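Local coordinates for protein prolyl oligopeptidase (PDB 5N4B) that cleaves peptide bonds after proline and macrocyclises peptide precursors in the biosynthesis of the amanitin toxins, working as a serine peptidase of the prolyl oligopeptidase family, at residues Val451-Phe459 against Phe508-Gln517; Pro641-Met651 against Lys672-Val681. The protein carries 1 engineered substitution. All coordinates share one frame; numbering follows the deposited sequence.

Contact 1 (Val451-Phe459 against Phe508-Gln517); sequences VNELDPDDF and FSPIILTFLQ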
# COMPACT_ATOMS: atom_id res chain seq x y z
N VAL A 451 8.18 22.34 1.42
CA VAL A 451 9.26 21.38 1.65
C VAL A 451 10.53 22.09 2.11
O VAL A 451 10.51 23.30 2.37
CB VAL A 451 9.44 20.44 0.46
CG1 VAL A 451 8.11 19.71 0.20
CG2 VAL A 451 9.94 21.20 -0.78
N ASN A 452 11.62 21.34 2.24
CA ASN A 452 12.89 21.86 2.78
C ASN A 452 14.02 21.63 1.79
O ASN A 452 14.22 20.49 1.32
CB ASN A 452 13.23 21.18 4.10
CG ASN A 452 14.40 21.83 4.80
OD1 ASN A 452 14.47 23.05 4.89
ND2 ASN A 452 15.32 21.02 5.27
N GLU A 453 14.74 22.71 1.49
CA GLU A 453 15.89 22.73 0.58
C GLU A 453 15.50 22.60 -0.89
O GLU A 453 15.77 23.51 -1.70
CB GLU A 453 16.97 21.74 0.99
CG GLU A 453 17.59 22.03 2.41
CD GLU A 453 18.87 21.26 2.68
OE1 GLU A 453 19.32 20.51 1.81
OE2 GLU A 453 19.44 21.37 3.79
N LEU A 454 14.78 21.54 -1.21
CA LEU A 454 14.26 21.29 -2.53
C LEU A 454 13.32 22.40 -2.96
O LEU A 454 12.52 22.89 -2.17
CB LEU A 454 13.39 20.02 -2.51
CG LEU A 454 14.04 18.68 -2.48
CD1 LEU A 454 12.99 17.61 -2.27
CD2 LEU A 454 14.89 18.43 -3.77
N ASP A 455 13.33 22.70 -4.25
CA ASP A 455 12.26 23.48 -4.87
C ASP A 455 11.55 22.57 -5.86
O ASP A 455 12.13 22.19 -6.89
CB ASP A 455 12.80 24.73 -5.56
CG ASP A 455 11.68 25.64 -6.14
OD1 ASP A 455 10.51 25.22 -6.26
OD2 ASP A 455 12.00 26.82 -6.52
N PRO A 456 10.31 22.20 -5.59
CA PRO A 456 9.63 21.30 -6.50
C PRO A 456 9.54 21.79 -7.93
O PRO A 456 9.45 20.98 -8.85
CB PRO A 456 8.25 21.15 -5.86
CG PRO A 456 8.45 21.43 -4.44
CD PRO A 456 9.51 22.49 -4.39
N ASP A 457 9.56 23.10 -8.14
CA ASP A 457 9.52 23.68 -9.47
C ASP A 457 10.75 23.37 -10.30
O ASP A 457 10.72 23.57 -11.52
CB ASP A 457 9.40 25.21 -9.42
CG ASP A 457 8.06 25.69 -8.87
OD1 ASP A 457 7.10 24.89 -8.81
OD2 ASP A 457 8.00 26.88 -8.48
N ASP A 458 11.81 22.87 -9.68
CA ASP A 458 13.02 22.48 -10.38
C ASP A 458 12.90 21.12 -11.08
O ASP A 458 13.86 20.70 -11.76
CB ASP A 458 14.23 22.38 -9.43
CG ASP A 458 14.69 23.70 -8.88
OD1 ASP A 458 14.35 24.74 -9.45
OD2 ASP A 458 15.44 23.70 -7.86
N PHE A 459 11.78 20.44 -10.91
CA PHE A 459 11.61 19.08 -11.39
C PHE A 459 10.44 19.02 -12.35
O PHE A 459 9.41 19.66 -12.14
CB PHE A 459 11.42 18.12 -10.22
CG PHE A 459 12.60 18.12 -9.25
CD1 PHE A 459 12.65 19.07 -8.22
CD2 PHE A 459 13.69 17.26 -9.40
CE1 PHE A 459 13.70 19.12 -7.33
CE2 PHE A 459 14.75 17.30 -8.49
CZ PHE A 459 14.76 18.22 -7.48
N PHE A 508 4.83 11.88 -4.30
CA PHE A 508 5.91 12.81 -3.94
C PHE A 508 6.91 12.12 -3.01
O PHE A 508 6.53 11.61 -1.94
CB PHE A 508 5.39 14.06 -3.25
CG PHE A 508 6.44 15.08 -3.05
CD1 PHE A 508 6.86 15.87 -4.10
CD2 PHE A 508 7.01 15.28 -1.80
CE1 PHE A 508 7.86 16.81 -3.92
CE2 PHE A 508 8.01 16.21 -1.63
CZ PHE A 508 8.42 16.96 -2.65
N SER A 509 8.18 12.12 -3.39
CA SER A 509 9.25 11.61 -2.55
C SER A 509 10.40 12.61 -2.52
O SER A 509 11.10 12.75 -3.53
CB SER A 509 9.77 10.30 -3.11
OG SER A 509 10.96 9.93 -2.37
N PRO A 510 10.63 13.32 -1.41
CA PRO A 510 11.75 14.25 -1.38
C PRO A 510 13.08 13.55 -1.48
O PRO A 510 14.01 14.14 -2.01
CB PRO A 510 11.58 14.99 -0.04
CG PRO A 510 10.78 14.00 0.80
CD PRO A 510 9.82 13.34 -0.18
N ILE A 511 13.18 12.31 -1.01
CA ILE A 511 14.45 11.59 -1.14
C ILE A 511 14.75 11.31 -2.61
O ILE A 511 15.89 11.48 -3.07
CB ILE A 511 14.42 10.33 -0.28
CG1 ILE A 511 14.52 10.76 1.22
CG2 ILE A 511 15.50 9.33 -0.72
CD1 ILE A 511 14.65 9.63 2.22
N ILE A 512 13.76 10.80 -3.36
CA ILE A 512 14.01 10.55 -4.77
C ILE A 512 14.40 11.84 -5.47
O ILE A 512 15.38 11.86 -6.23
CB ILE A 512 12.82 9.85 -5.44
CG1 ILE A 512 12.71 8.44 -4.85
CG2 ILE A 512 13.02 9.79 -6.95
CD1 ILE A 512 11.46 7.63 -5.23
N LEU A 513 13.67 12.93 -5.26
CA LEU A 513 14.04 14.17 -5.94
C LEU A 513 15.44 14.62 -5.57
O LEU A 513 16.19 15.12 -6.40
CB LEU A 513 13.02 15.29 -5.66
CG LEU A 513 11.60 14.99 -6.16
CD1 LEU A 513 10.73 16.19 -5.89
CD2 LEU A 513 11.54 14.60 -7.64
N THR A 514 15.82 14.46 -4.31
CA THR A 514 17.17 14.81 -3.89
C THR A 514 18.20 13.97 -4.64
O THR A 514 19.21 14.50 -5.11
CB THR A 514 17.27 14.61 -2.39
OG1 THR A 514 16.40 15.53 -1.73
CG2 THR A 514 18.67 14.88 -1.90
N PHE A 515 17.96 12.67 -4.78
CA PHE A 515 18.87 11.85 -5.56
C PHE A 515 18.97 12.34 -7.00
O PHE A 515 20.06 12.44 -7.56
CB PHE A 515 18.39 10.41 -5.54
CG PHE A 515 19.31 9.41 -6.19
CD1 PHE A 515 19.20 9.16 -7.54
CD2 PHE A 515 20.28 8.76 -5.45
CE1 PHE A 515 20.02 8.25 -8.15
CE2 PHE A 515 21.09 7.84 -6.06
CZ PHE A 515 20.98 7.59 -7.40
N LEU A 516 17.83 12.67 -7.60
CA LEU A 516 17.84 13.11 -8.99
C LEU A 516 18.68 14.37 -9.15
O LEU A 516 19.45 14.50 -10.11
CB LEU A 516 16.41 13.37 -9.50
CG LEU A 516 15.42 12.20 -9.42
CD1 LEU A 516 14.17 12.54 -10.15
CD2 LEU A 516 15.98 10.91 -9.92
N GLN A 517 18.49 15.32 -8.26
CA GLN A 517 19.27 16.56 -8.32
C GLN A 517 20.74 16.32 -8.01
O GLN A 517 21.60 16.87 -8.70
CB GLN A 517 18.65 17.58 -7.36
CG GLN A 517 19.32 18.94 -7.43
CD GLN A 517 18.59 20.03 -6.67
OE1 GLN A 517 17.51 19.87 -6.19
NE2 GLN A 517 19.27 21.16 -6.54
O HOH W 1 15.69 21.88 -5.86
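Phe459 and Leu454 supply most of the surface that loop 451-459 buries against the start of helix 510-519. The Phe459 ring lies across Leu513: Leu513 CB sits over one face, 4.0 Å from the ring centroid and 18° off the normal, a CH-pi contact, while Leu513 CD2 covers the CD2 side of the same face. Leu516 CB merely grazes the rim of the ring by CE2. Phe459 CE2 also comes 3.3 Å from the backbone oxygen Leu513 O. In Leu454, CG anti to the carbonyl carbon (chi1 -78°) turns the branch toward the helix, where CD1 lies 3.7 Å from Pro510 CB and CD2 rests between Thr514 OG1 and Gln517 OE1. Thr514 OG1 donates to Pro510 O at 2.8 Å, from the face opposite to the one used by Thr514 N; its contact with Leu454 CD2 is van der Waals only. Val451 CG1 touches the Phe508 ring at 4.0 Å from CE2, a lighter contact.

The polar side is looser and wet. Extended Gln517 crosses Phe459 at about a right angle, its OE1 3.5 Å from Phe459 CZ, with ring and amide planes 58° apart. One water bridges the gap, donating to Gln517 OE1 and Asp458 OD2 (both 2.7 Å) and accepting from Asp455 N, where the loop makes an Asx turn.

Loop 451-459 links the last propeller strand, 443-448, to the first strand of the alpha/beta-hydrolase sheet, 459-467. Helix 68-80 covers the neighbouring flank through Ser79, strand 473-481 backs Leu513 and Leu516 with Val479, and Pro427 of strand 426-434 touches Val451 and Phe508.

Contact 2 (Pro641-Met651 against Lys672-Val681); sequences PVHNVRTDKVM and KFIATLQHNV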
# COMPACT_ATOMS: atom_id res chain seq x y z
N PRO A 641 11.74 -17.03 -9.62
CA PRO A 641 13.16 -16.61 -9.64
C PRO A 641 14.08 -17.60 -8.96
O PRO A 641 15.17 -17.85 -9.48
CB PRO A 641 13.12 -15.23 -8.95
CG PRO A 641 11.73 -14.73 -9.26
CD PRO A 641 10.84 -15.93 -9.23
N VAL A 642 13.68 -18.18 -7.85
CA VAL A 642 14.53 -19.12 -7.12
C VAL A 642 14.85 -20.34 -7.95
O VAL A 642 15.85 -21.00 -7.68
CB VAL A 642 13.79 -19.53 -5.83
CG1 VAL A 642 14.32 -20.81 -5.21
CG2 VAL A 642 13.85 -18.39 -4.78
N HIS A 643 14.04 -20.65 -8.96
CA HIS A 643 14.21 -21.86 -9.76
C HIS A 643 14.79 -21.62 -11.14
O HIS A 643 14.88 -22.58 -11.91
CB HIS A 643 12.88 -22.60 -9.86
CG HIS A 643 12.35 -22.94 -8.52
ND1 HIS A 643 11.41 -22.17 -7.86
CD2 HIS A 643 12.73 -23.90 -7.64
CE1 HIS A 643 11.22 -22.66 -6.65
NE2 HIS A 643 12.00 -23.72 -6.50
N ASN A 644 15.20 -20.39 -11.47
CA ASN A 644 15.67 -20.07 -12.81
C ASN A 644 17.02 -19.38 -12.84
O ASN A 644 17.38 -18.79 -13.86
CB ASN A 644 14.58 -19.31 -13.55
CG ASN A 644 13.46 -20.24 -13.93
OD1 ASN A 644 13.55 -20.98 -14.93
ND2 ASN A 644 12.42 -20.29 -13.11
N VAL A 645 17.77 -19.42 -11.75
CA VAL A 645 19.11 -18.83 -11.73
C VAL A 645 20.05 -19.71 -12.54
O VAL A 645 19.96 -20.94 -12.48
CB VAL A 645 19.61 -18.68 -10.28
CG1 VAL A 645 21.00 -18.12 -10.28
CG2 VAL A 645 18.67 -17.81 -9.48
N ARG A 646 20.87 -19.09 -13.38
CA ARG A 646 21.83 -19.77 -14.23
C ARG A 646 23.24 -19.54 -13.70
O ARG A 646 23.48 -18.74 -12.81
CB ARG A 646 21.73 -19.23 -15.67
CG ARG A 646 20.41 -19.43 -16.33
CD ARG A 646 20.41 -18.82 -17.75
NE ARG A 646 21.36 -19.47 -18.67
CZ ARG A 646 21.05 -20.46 -19.50
NH1 ARG A 646 19.81 -20.93 -19.57
NH2 ARG A 646 21.98 -20.97 -20.31
N THR A 647 24.19 -20.28 -14.29
CA THR A 647 25.59 -20.15 -13.92
C THR A 647 26.39 -19.32 -14.90
O THR A 647 27.60 -19.21 -14.74
CB THR A 647 26.27 -21.51 -13.79
OG1 THR A 647 26.20 -22.25 -15.02
CG2 THR A 647 25.69 -22.33 -12.67
N ASP A 648 25.78 -18.89 -16.01
CA ASP A 648 26.51 -18.31 -17.14
C ASP A 648 26.16 -16.85 -17.43
O ASP A 648 26.56 -16.36 -18.49
CB ASP A 648 26.35 -19.17 -18.39
CG ASP A 648 24.94 -19.23 -18.90
OD1 ASP A 648 23.99 -18.72 -18.23
OD2 ASP A 648 24.74 -19.92 -19.96
N LYS A 649 25.38 -16.18 -16.57
CA LYS A 649 25.00 -14.79 -16.81
C LYS A 649 25.54 -13.91 -15.69
O LYS A 649 25.29 -14.19 -14.51
CB LYS A 649 23.48 -14.66 -16.89
CG LYS A 649 22.95 -13.32 -17.23
CD LYS A 649 21.40 -13.23 -17.23
CE LYS A 649 20.79 -13.91 -18.40
NZ LYS A 649 19.34 -13.65 -18.43
N VAL A 650 26.21 -12.82 -16.05
CA VAL A 650 26.65 -11.84 -15.07
C VAL A 650 25.42 -11.13 -14.51
O VAL A 650 24.57 -10.65 -15.28
CB VAL A 650 27.65 -10.86 -15.68
CG1 VAL A 650 27.95 -9.72 -14.73
CG2 VAL A 650 28.97 -11.56 -16.06
N MET A 651 25.30 -11.08 -13.18
CA MET A 651 24.23 -10.38 -12.49
C MET A 651 24.65 -8.96 -12.15
O MET A 651 25.80 -8.73 -11.78
CB MET A 651 23.84 -11.10 -11.20
CG MET A 651 23.12 -12.41 -11.38
SD MET A 651 21.44 -12.18 -12.07
CE MET A 651 21.90 -12.82 -13.64
N LYS A 672 16.30 -17.63 0.16
CA LYS A 672 16.58 -18.65 -0.84
C LYS A 672 17.15 -18.03 -2.10
O LYS A 672 18.06 -18.58 -2.72
CB LYS A 672 15.32 -19.44 -1.17
CG LYS A 672 14.85 -20.37 -0.08
CD LYS A 672 13.72 -21.25 -0.63
CE LYS A 672 13.13 -22.05 0.46
NZ LYS A 672 12.03 -22.82 -0.10
N PHE A 673 16.60 -16.89 -2.52
CA PHE A 673 17.08 -16.28 -3.75
C PHE A 673 18.55 -15.89 -3.64
O PHE A 673 19.35 -16.21 -4.53
CB PHE A 673 16.19 -15.13 -4.20
CG PHE A 673 16.54 -14.58 -5.54
CD1 PHE A 673 16.31 -15.34 -6.67
CD2 PHE A 673 17.14 -13.35 -5.66
CE1 PHE A 673 16.62 -14.86 -7.93
CE2 PHE A 673 17.45 -12.85 -6.93
CZ PHE A 673 17.20 -13.64 -8.05
N ILE A 674 18.94 -15.21 -2.56
CA ILE A 674 20.32 -14.76 -2.42
C ILE A 674 21.26 -15.95 -2.25
O ILE A 674 22.37 -15.98 -2.80
CB ILE A 674 20.50 -13.69 -1.34
CG1 ILE A 674 21.85 -12.95 -1.46
CG2 ILE A 674 20.38 -14.31 0.02
CD1 ILE A 674 22.00 -12.16 -2.73
N ALA A 675 20.84 -16.98 -1.52
CA ALA A 675 21.69 -18.16 -1.39
C ALA A 675 21.91 -18.84 -2.74
O ALA A 675 23.00 -19.33 -3.04
CB ALA A 675 21.05 -19.12 -0.39
N THR A 676 20.86 -18.86 -3.57
CA THR A 676 20.94 -19.46 -4.89
C THR A 676 21.83 -18.63 -5.82
O THR A 676 22.63 -19.18 -6.58
CB THR A 676 19.52 -19.65 -5.44
OG1 THR A 676 18.78 -20.49 -4.55
CG2 THR A 676 19.51 -20.30 -6.77
N LEU A 677 21.71 -17.31 -5.77
CA LEU A 677 22.61 -16.47 -6.55
C LEU A 677 24.05 -16.72 -6.14
O LEU A 677 24.93 -16.87 -7.00
CB LEU A 677 22.29 -15.00 -6.34
CG LEU A 677 21.08 -14.38 -7.02
CD1 LEU A 677 20.96 -12.92 -6.63
CD2 LEU A 677 21.18 -14.55 -8.53
N GLN A 678 24.32 -16.68 -4.84
CA GLN A 678 25.70 -16.82 -4.36
C GLN A 678 26.27 -18.18 -4.64
O GLN A 678 27.48 -18.29 -4.83
CB GLN A 678 25.79 -16.46 -2.87
CG GLN A 678 25.49 -15.00 -2.57
CD GLN A 678 25.47 -14.68 -1.06
OE1 GLN A 678 25.59 -15.57 -0.21
NE2 GLN A 678 25.31 -13.39 -0.72
N HIS A 679 25.43 -19.21 -4.75
CA HIS A 679 25.90 -20.54 -5.12
C HIS A 679 26.20 -20.64 -6.61
O HIS A 679 27.13 -21.33 -7.03
CB HIS A 679 24.82 -21.55 -4.77
CG HIS A 679 25.09 -22.90 -5.32
ND1 HIS A 679 26.04 -23.74 -4.79
CD2 HIS A 679 24.50 -23.58 -6.33
CE1 HIS A 679 26.04 -24.87 -5.47
NE2 HIS A 679 25.11 -24.80 -6.40
N ASN A 680 25.36 -20.04 -7.45
CA ASN A 680 25.47 -20.21 -8.88
C ASN A 680 26.54 -19.34 -9.50
O ASN A 680 27.24 -19.80 -10.43
CB ASN A 680 24.13 -19.95 -9.54
CG ASN A 680 23.27 -21.16 -9.54
OD1 ASN A 680 23.43 -22.06 -10.38
ND2 ASN A 680 22.38 -21.23 -8.58
N VAL A 681 26.69 -18.08 -9.05
CA VAL A 681 27.70 -17.17 -9.61
C VAL A 681 28.54 -16.59 -8.48
O VAL A 681 28.58 -15.37 -8.27
CB VAL A 681 27.08 -16.11 -10.53
CG1 VAL A 681 26.59 -16.76 -11.82
CG2 VAL A 681 25.93 -15.39 -9.86
O HOH W 2 21.72 -23.13 -12.17
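Val645 fits against three successive turns of helix 668-680, which in the alpha/beta-hydrolase fold follows strand 653-659; the loop 641-651 runs over the helix on its way into that strand. With CG1 anti to the backbone N (chi1 178°), the valine sends its two methyls to different partners: CG2 to Thr676 CG2 (3.8 Å) and Phe673 CE1, CG1 to Leu677 CD2 and Asn680 CB (3.7 Å). Val642 packs further toward the helix N-terminus, its CG2 lying 3.9 Å from Phe673 N and against Lys672 CB. The lysine's amine leads away to salt bridges with Asp36, Glu42 and Asp607.

Asn680 closes the other end near the surface. Its CB packs on Arg646 O (3.5 Å), and the Thr647 side chain crosses it at about a right angle, putting Thr647 CG2 3.2 Å from Asn680 OD1. What fixes the amide is the helix itself: ND2 donates to Thr676 O at 2.9 Å, from above the carbonyl plane and on the opposite face from Asn680 N. The amide is thereby held with OD1 available to a water, which donates to Asn680 OD1 at 2.7 Å and to Val645 O at 2.8 Å.

Contact 2 lies within the alpha/beta-hydrolase domain, and contact 1 where the chain enters it from the propeller. Both pack beside the same eight-stranded mixed sheet, near its two outermost strands: contact 1 adjoins strand 459-467, and contact 2 is next to strands 653-659 and 688-693, the latter at the other edge. Their centres are 36 Å apart and their nearest atoms about 18 Å, so they do not touch. Both segments of contact 1 precede both segments of contact 2 in the sequence. Contact 1 thus ties the domain linker to an early helix of the catalytic domain, and contact 2 packs a loop on a late helix inside that domain, both away from the charge-relay residues.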